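Local coordinates for LipS lipolytic enzyme (Unidentified, PDB 4FBL), which probably hydrolyses ester bonds of lipids as a thermostable lipase of the alpha/beta-hydrolase fold, at residues 67-72 against 269-274; 134-139 against 207-212. All coordinates share one frame; numbering follows the deposited sequence.

Interaction 1: 67-72 against 269-274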
ATOM      1  N   MET C  67      10.127 -14.371 -17.868  1.00 19.16           N
ATOM      2  CA  MET C  67       9.062 -15.385 -17.759  1.00 20.43           C
ATOM      3  C   MET C  67       9.029 -16.278 -19.053  1.00 23.08           C
ATOM      4  O   MET C  67       8.189 -17.188 -19.159  1.00 20.43           O
ATOM      5  CB  MET C  67       7.686 -14.720 -17.619  1.00 20.44           C
ATOM      6  CG  MET C  67       7.573 -13.581 -16.553  1.00 17.21           C
ATOM      7  SD  MET C  67       8.076 -14.235 -14.962  1.00 21.54           S
ATOM      8  CE  MET C  67       6.911 -15.413 -14.369  1.00 17.07           C
ATOM      9  N   ARG C  68       9.890 -15.991 -20.046  1.00 25.25           N
ATOM     10  CA  ARG C  68       9.814 -16.642 -21.367  1.00 25.14           C
ATOM     11  C   ARG C  68       9.978 -18.190 -21.341  1.00 25.54           C
ATOM     12  O   ARG C  68       9.155 -18.921 -21.911  1.00 25.92           O
ATOM     13  CB  ARG C  68      10.822 -15.977 -22.327  1.00 26.46           C
ATOM     14  CG  ARG C  68      10.431 -16.159 -23.822  1.00 33.14           C
ATOM     15  CD  ARG C  68      11.205 -15.212 -24.803  1.00 37.82           C
ATOM     16  NE  ARG C  68      10.345 -14.047 -25.114  1.00 45.33           N
ATOM     17  CZ  ARG C  68       9.128 -14.135 -25.684  1.00 51.18           C
ATOM     18  NH1 ARG C  68       8.627 -15.337 -26.015  1.00 54.07           N
ATOM     19  NH2 ARG C  68       8.402 -13.046 -25.958  1.00 50.50           N
ATOM     20  N   PHE C  69      10.967 -18.687 -20.630  1.00 26.41           N
ATOM     21  CA  PHE C  69      11.154 -20.134 -20.402  1.00 28.41           C
ATOM     22  C   PHE C  69       9.863 -20.826 -19.888  1.00 30.44           C
ATOM     23  O   PHE C  69       9.517 -21.957 -20.335  1.00 29.43           O
ATOM     24  CB  PHE C  69      12.352 -20.449 -19.503  1.00 26.44           C
ATOM     25  CG  PHE C  69      12.536 -21.942 -19.196  1.00 32.40           C
ATOM     26  CD1 PHE C  69      13.269 -22.794 -20.070  1.00 34.55           C
ATOM     27  CD2 PHE C  69      11.984 -22.511 -18.049  1.00 31.51           C
ATOM     28  CE1 PHE C  69      13.407 -24.219 -19.791  1.00 32.13           C
ATOM     29  CE2 PHE C  69      12.094 -23.895 -17.772  1.00 34.10           C
ATOM     30  CZ  PHE C  69      12.852 -24.762 -18.652  1.00 33.44           C
ATOM     31  N   LEU C  70       9.139 -20.177 -18.969  1.00 28.55           N
ATOM     32  CA  LEU C  70       7.998 -20.777 -18.388  1.00 26.71           C
ATOM     33  C   LEU C  70       6.863 -20.741 -19.344  1.00 26.49           C
ATOM     34  O   LEU C  70       6.113 -21.718 -19.474  1.00 26.02           O
ATOM     35  CB  LEU C  70       7.619 -19.990 -17.120  1.00 26.11           C
ATOM     36  CG  LEU C  70       6.798 -20.593 -16.025  1.00 28.45           C
ATOM     37  CD1 LEU C  70       7.254 -22.016 -15.712  1.00 30.30           C
ATOM     38  CD2 LEU C  70       6.910 -19.682 -14.738  1.00 24.03           C
ATOM     39  N   ALA C  71       6.708 -19.576 -19.970  1.00 23.95           N
ATOM     40  CA  ALA C  71       5.612 -19.318 -20.834  1.00 23.66           C
ATOM     41  C   ALA C  71       5.690 -20.237 -22.048  1.00 24.41           C
ATOM     42  O   ALA C  71       4.648 -20.716 -22.495  1.00 23.88           O
ATOM     43  CB  ALA C  71       5.671 -17.873 -21.349  1.00 21.87           C
ATOM     44  N   GLU C  72       6.882 -20.373 -22.639  1.00 23.86           N
ATOM     45  CA  GLU C  72       7.051 -21.282 -23.805  1.00 27.25           C
ATOM     46  C   GLU C  72       6.726 -22.725 -23.412  1.00 25.80           C
ATOM     47  O   GLU C  72       6.089 -23.434 -24.186  1.00 26.22           O
ATOM     48  CB  GLU C  72       8.506 -21.393 -24.253  1.00 28.15           C
ATOM     49  CG  GLU C  72       9.267 -20.155 -24.333  1.00 35.83           C
ATOM     50  CD  GLU C  72       9.262 -19.601 -25.710  1.00 46.19           C
ATOM     51  OE1 GLU C  72       8.157 -19.672 -26.310  1.00 51.34           O
ATOM     52  OE2 GLU C  72      10.334 -19.082 -26.147  1.00 43.93           O
ATOM     53  N   LEU C 269      12.270 -27.485 -12.410  1.00 20.36           N
ATOM     54  CA  LEU C 269      11.352 -27.900 -11.328  1.00 20.97           C
ATOM     55  C   LEU C 269      10.066 -27.025 -11.280  1.00 20.70           C
ATOM     56  O   LEU C 269       8.924 -27.549 -11.209  1.00 20.47           O
ATOM     57  CB  LEU C 269      12.092 -27.827  -9.994  1.00 21.03           C
ATOM     58  CG  LEU C 269      11.242 -28.147  -8.732  1.00 24.28           C
ATOM     59  CD1 LEU C 269      10.827 -29.603  -8.691  1.00 23.30           C
ATOM     60  CD2 LEU C 269      12.054 -27.867  -7.489  1.00 21.41           C
ATOM     61  N   ILE C 270      10.239 -25.703 -11.445  1.00 18.97           N
ATOM     62  CA  ILE C 270       9.081 -24.779 -11.392  1.00 18.14           C
ATOM     63  C   ILE C 270       8.164 -25.122 -12.618  1.00 18.01           C
ATOM     64  O   ILE C 270       6.964 -25.183 -12.469  1.00 17.26           O
ATOM     65  CB  ILE C 270       9.527 -23.257 -11.493  1.00 17.72           C
ATOM     66  CG1 ILE C 270      10.300 -22.834 -10.245  1.00 15.50           C
ATOM     67  CG2 ILE C 270       8.268 -22.324 -11.702  1.00 19.45           C
ATOM     68  CD1 ILE C 270      11.070 -21.475 -10.431  1.00 17.48           C
ATOM     69  N   LEU C 271       8.733 -25.325 -13.806  1.00 17.68           N
ATOM     70  CA  LEU C 271       7.878 -25.566 -15.006  1.00 18.41           C
ATOM     71  C   LEU C 271       7.185 -26.877 -14.821  1.00 19.86           C
ATOM     72  O   LEU C 271       5.962 -27.027 -15.087  1.00 18.58           O
ATOM     73  CB  LEU C 271       8.756 -25.627 -16.272  1.00 16.60           C
ATOM     74  CG  LEU C 271       8.085 -25.964 -17.587  1.00 20.68           C
ATOM     75  CD1 LEU C 271       6.839 -25.089 -17.898  1.00 12.42           C
ATOM     76  CD2 LEU C 271       9.095 -25.932 -18.705  1.00 20.71           C
ATOM     77  N   GLU C 272       7.993 -27.878 -14.440  1.00 20.79           N
ATOM     78  CA  GLU C 272       7.401 -29.265 -14.277  1.00 21.65           C
ATOM     79  C   GLU C 272       6.258 -29.291 -13.253  1.00 20.61           C
ATOM     80  O   GLU C 272       5.172 -29.810 -13.504  1.00 19.96           O
ATOM     81  CB  GLU C 272       8.481 -30.323 -13.910  1.00 20.61           C
ATOM     82  CG  GLU C 272       7.989 -31.769 -14.050  1.00 26.13           C
ATOM     83  CD  GLU C 272       6.992 -32.247 -12.919  1.00 31.21           C
ATOM     84  OE1 GLU C 272       7.115 -31.796 -11.732  1.00 33.04           O
ATOM     85  OE2 GLU C 272       6.075 -33.090 -13.235  1.00 33.49           O
ATOM     86  N   ARG C 273       6.502 -28.766 -12.058  1.00 21.67           N
ATOM     87  CA  ARG C 273       5.436 -28.771 -11.012  1.00 21.38           C
ATOM     88  C   ARG C 273       4.267 -27.846 -11.379  1.00 20.38           C
ATOM     89  O   ARG C 273       3.183 -28.105 -10.998  1.00 21.17           O
ATOM     90  CB  ARG C 273       6.017 -28.382  -9.634  1.00 20.89           C
ATOM     91  CG  ARG C 273       7.105 -29.297  -9.246  1.00 26.04           C
ATOM     92  CD  ARG C 273       6.590 -30.587  -8.580  1.00 30.44           C
ATOM     93  NE  ARG C 273       6.895 -30.479  -7.143  1.00 47.47           N
ATOM     94  CZ  ARG C 273       7.839 -31.195  -6.501  1.00 49.10           C
ATOM     95  NH1 ARG C 273       8.552 -32.170  -7.102  1.00 51.12           N
ATOM     96  NH2 ARG C 273       8.071 -30.952  -5.243  1.00 47.78           N
ATOM     97  N   SER C 274       4.499 -26.740 -12.087  1.00 20.19           N
ATOM     98  CA  SER C 274       3.409 -25.849 -12.492  1.00 19.05           C
ATOM     99  C   SER C 274       2.574 -26.578 -13.526  1.00 20.20           C
ATOM    100  O   SER C 274       1.361 -26.522 -13.455  1.00 19.29           O
ATOM    101  CB  SER C 274       3.880 -24.492 -13.093  1.00 18.66           C
ATOM    102  OG  SER C 274       4.680 -23.801 -12.091  1.00 20.36           O
TER

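Interaction 2: 134-139 against 207-212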
ATOM      1  N   THR C 134      -0.931 -11.893  -9.172  1.00 16.95           N
ATOM      2  CA  THR C 134      -1.567 -13.190  -9.274  1.00 15.97           C
ATOM      3  C   THR C 134      -2.499 -13.320  -8.022  1.00 17.73           C
ATOM      4  O   THR C 134      -3.698 -13.679  -8.153  1.00 17.87           O
ATOM      5  CB  THR C 134      -0.490 -14.285  -9.259  1.00 16.54           C
ATOM      6  OG1 THR C 134       0.280 -14.208 -10.452  1.00 14.35           O
ATOM      7  CG2 THR C 134      -1.065 -15.680  -9.151  1.00 13.34           C
ATOM      8  N   VAL C 135      -1.960 -13.011  -6.829  1.00 16.28           N
ATOM      9  CA  VAL C 135      -2.754 -12.996  -5.592  1.00 17.53           C
ATOM     10  C   VAL C 135      -3.854 -11.955  -5.705  1.00 15.55           C
ATOM     11  O   VAL C 135      -4.967 -12.233  -5.347  1.00 18.25           O
ATOM     12  CB  VAL C 135      -1.923 -12.754  -4.355  1.00 15.32           C
ATOM     13  CG1 VAL C 135      -2.867 -12.600  -3.092  1.00 19.15           C
ATOM     14  CG2 VAL C 135      -0.986 -13.933  -4.136  1.00 16.16           C
ATOM     15  N   TRP C 136      -3.570 -10.781  -6.236  1.00 15.64           N
ATOM     16  CA  TRP C 136      -4.600  -9.762  -6.360  1.00 18.38           C
ATOM     17  C   TRP C 136      -5.712 -10.266  -7.258  1.00 19.88           C
ATOM     18  O   TRP C 136      -6.913 -10.025  -6.945  1.00 20.31           O
ATOM     19  CB  TRP C 136      -4.035  -8.432  -6.945  1.00 17.89           C
ATOM     20  CG  TRP C 136      -5.099  -7.505  -7.347  1.00 19.00           C
ATOM     21  CD1 TRP C 136      -5.799  -6.588  -6.534  1.00 19.60           C
ATOM     22  CD2 TRP C 136      -5.618  -7.334  -8.671  1.00 18.70           C
ATOM     23  NE1 TRP C 136      -6.752  -5.924  -7.281  1.00 21.60           N
ATOM     24  CE2 TRP C 136      -6.660  -6.338  -8.596  1.00 21.77           C
ATOM     25  CE3 TRP C 136      -5.305  -7.911  -9.910  1.00 18.80           C
ATOM     26  CZ2 TRP C 136      -7.431  -5.943  -9.721  1.00 16.43           C
ATOM     27  CZ3 TRP C 136      -6.069  -7.519 -11.033  1.00 17.68           C
ATOM     28  CH2 TRP C 136      -7.115  -6.520 -10.925  1.00 19.92           C
ATOM     29  N   ALA C 137      -5.373 -10.898  -8.399  1.00 18.48           N
ATOM     30  CA  ALA C 137      -6.504 -11.234  -9.323  1.00 17.38           C
ATOM     31  C   ALA C 137      -7.368 -12.409  -8.769  1.00 17.58           C
ATOM     32  O   ALA C 137      -8.585 -12.383  -8.941  1.00 19.18           O
ATOM     33  CB  ALA C 137      -5.980 -11.591 -10.744  1.00 18.22           C
ATOM     34  N   ALA C 138      -6.769 -13.379  -8.079  1.00 15.40           N
ATOM     35  CA  ALA C 138      -7.498 -14.474  -7.482  1.00 19.13           C
ATOM     36  C   ALA C 138      -8.400 -14.027  -6.286  1.00 20.62           C
ATOM     37  O   ALA C 138      -9.414 -14.698  -5.999  1.00 22.41           O
ATOM     38  CB  ALA C 138      -6.542 -15.611  -7.025  1.00 17.97           C
ATOM     39  N   GLY C 139      -8.020 -12.917  -5.612  1.00 19.99           N
ATOM     40  CA  GLY C 139      -8.819 -12.306  -4.514  1.00 20.15           C
ATOM     41  C   GLY C 139      -9.905 -11.362  -5.042  1.00 20.66           C
ATOM     42  O   GLY C 139     -11.036 -11.254  -4.487  1.00 21.16           O
ATOM     43  N   GLY C 207       1.375  -4.631  -3.521  1.00 15.32           N
ATOM     44  CA  GLY C 207       1.626  -5.619  -2.521  1.00 14.65           C
ATOM     45  C   GLY C 207       0.631  -5.541  -1.348  1.00 16.32           C
ATOM     46  O   GLY C 207       0.127  -6.573  -0.804  1.00 15.33           O
ATOM     47  N   ALA C 208       0.359  -4.326  -0.904  1.00 14.72           N
ATOM     48  CA  ALA C 208      -0.621  -4.178   0.219  1.00 17.46           C
ATOM     49  C   ALA C 208      -2.101  -4.597  -0.115  1.00 16.25           C
ATOM     50  O   ALA C 208      -2.800  -5.200   0.714  1.00 18.16           O
ATOM     51  CB  ALA C 208      -0.595  -2.756   0.727  1.00 16.62           C
ATOM     52  N   VAL C 209      -2.565  -4.245  -1.314  1.00 17.71           N
ATOM     53  CA  VAL C 209      -3.918  -4.606  -1.719  1.00 15.68           C
ATOM     54  C   VAL C 209      -3.996  -6.135  -1.769  1.00 17.77           C
ATOM     55  O   VAL C 209      -4.927  -6.740  -1.214  1.00 18.05           O
ATOM     56  CB  VAL C 209      -4.356  -3.933  -3.025  1.00 17.75           C
ATOM     57  CG1 VAL C 209      -5.707  -4.586  -3.559  1.00 12.14           C
ATOM     58  CG2 VAL C 209      -4.517  -2.387  -2.782  1.00 18.52           C
ATOM     59  N   ALA C 210      -2.965  -6.785  -2.335  1.00 18.12           N
ATOM     60  CA  ALA C 210      -2.947  -8.270  -2.395  1.00 16.97           C
ATOM     61  C   ALA C 210      -2.959  -8.897  -1.075  1.00 18.58           C
ATOM     62  O   ALA C 210      -3.716  -9.920  -0.862  1.00 19.01           O
ATOM     63  CB  ALA C 210      -1.679  -8.816  -3.202  1.00 18.16           C
ATOM     64  N   GLU C 211      -2.052  -8.417  -0.195  1.00 17.75           N
ATOM     65  CA  GLU C 211      -2.076  -8.916   1.155  1.00 17.61           C
ATOM     66  C   GLU C 211      -3.487  -8.822   1.811  1.00 19.20           C
ATOM     67  O   GLU C 211      -3.918  -9.749   2.516  1.00 19.60           O
ATOM     68  CB  GLU C 211      -1.069  -8.174   2.047  1.00 18.06           C
ATOM     69  CG  GLU C 211      -0.959  -8.959   3.399  1.00 22.84           C
ATOM     70  CD  GLU C 211       0.086  -8.315   4.422  1.00 29.87           C
ATOM     71  OE1 GLU C 211       0.842  -7.437   4.049  1.00 27.64           O
ATOM     72  OE2 GLU C 211       0.167  -8.724   5.586  1.00 33.61           O
ATOM     73  N   MET C 212      -4.144  -7.677   1.682  1.00 19.34           N
ATOM     74  CA  MET C 212      -5.470  -7.487   2.320  1.00 20.55           C
ATOM     75  C   MET C 212      -6.605  -8.398   1.693  1.00 21.66           C
ATOM     76  O   MET C 212      -7.561  -8.806   2.385  1.00 18.93           O
ATOM     77  CB  MET C 212      -5.864  -6.007   2.196  1.00 19.85           C
ATOM     78  CG  MET C 212      -6.959  -5.595   3.272  1.00 25.27           C
ATOM     79  SD  MET C 212      -7.416  -3.866   3.254  1.00 25.74           S
ATOM     80  CE  MET C 212      -5.743  -3.070   3.334  1.00 22.13           C
TER

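Interaction 1: 67-72 against 269-274
Leu271 divides its two methyls between Phe69 and Leu70, CD2 going to the first and CD1 to the second. Its CD2 meets the CE2-CZ side of Phe69 obliquely, 3.7 Å from Phe69 CE2 and a little farther from CZ, and the two side chains cross at about a right angle. CD1 turns instead to Leu70, lying 3.8 Å from Leu70 CD1 as these two leucines slide past each other in opposite directions. The branch reaches both because Leu271 CG stands anti to the backbone N (chi1 176°) on a CB already directed at the helix across. Leu70, the more buried of the two leucines, has CG anti to its own N (chi1 -158°), which carries its CD1 to 3.7 Å from Leu271 CA; the same Leu70 CD1 brushes Ile270 CG2 at 4.1 Å. These contacts join helices 68-76 and 267-279, which in this alpha/beta-hydrolase fold pack on one face of the central sheet; the axes of their segments run 10.0 Å apart at closest approach and cross at -30°. On the sheet side, Leu70 and Ile270 both touch Ile151 of strand 147-151, while Lys267 makes a cation-pi contact with the Phe69 ring. An alanine in place of Leu271 would probably leave Phe69 CE2 and Leu70 CD1 without their methyl partners and open a gap between the helices. One turn on, Ser274 OG folds back to donate to Ile270 O at 2.7 Å from one face of the carbonyl plane, while Ser274 N reaches the same oxygen from the opposite face.

Interaction 2: 134-139 against 207-212
With CG of Trp136 anti to the backbone N (chi1 167°) and CG1 of Val209 likewise (chi1 169°), the two side chains lie side by side, pointing the same way. The valine methyl CG1 meets the indole at its edge, near the ring plane, 3.6 Å from Trp136 CD1 and 4.1 Å from NE1. Helix 129-140 follows what is probably the nucleophile elbow of an alpha/beta-hydrolase, and it packs here on helix 200-213 at an angle of 44°. The small Ala210 permits the close approach: its CB lies 4.1 Å from Trp136 N, and the alpha carbons of Trp136 and Ala210 are 4.5 Å apart. The indole also packs on Thr105, Ile108 and Val109 of helix 101-118 and on Phe167 of the second subunit. Val209 touches Ala166 of that subunit, and Glu211 OE2 forms a salt bridge with its Arg156, placing this buried junction beside the dimer interface. The same Ala210 CB also meets Val135 CG1 at 4.0 Å, and that valine methyl, Val135 CG1, lies 3.6 Å from the carbonyl oxygen Ala210 O.

Both contacts are apolar helix pairs, about 22 Å apart between centres and on opposite sides of the chain's centre; along the sequence, interaction 2 is nested within the loop closed by interaction 1. They share no helix, yet both involve elements that lean on strand 147-151, through Leu70, Ile270 and Ser274 in one and Thr134 and Ala138 in the other. Interaction 1 is partly buried, and leucines, an isoleucine and a phenylalanine span the wider spacing of its helix segments. In interaction 2 all four touching residues are buried, and the helix segments come closer together across an alanine. The second subunit adjoins interaction 2, whereas interaction 1 meets no other chain of the assembly.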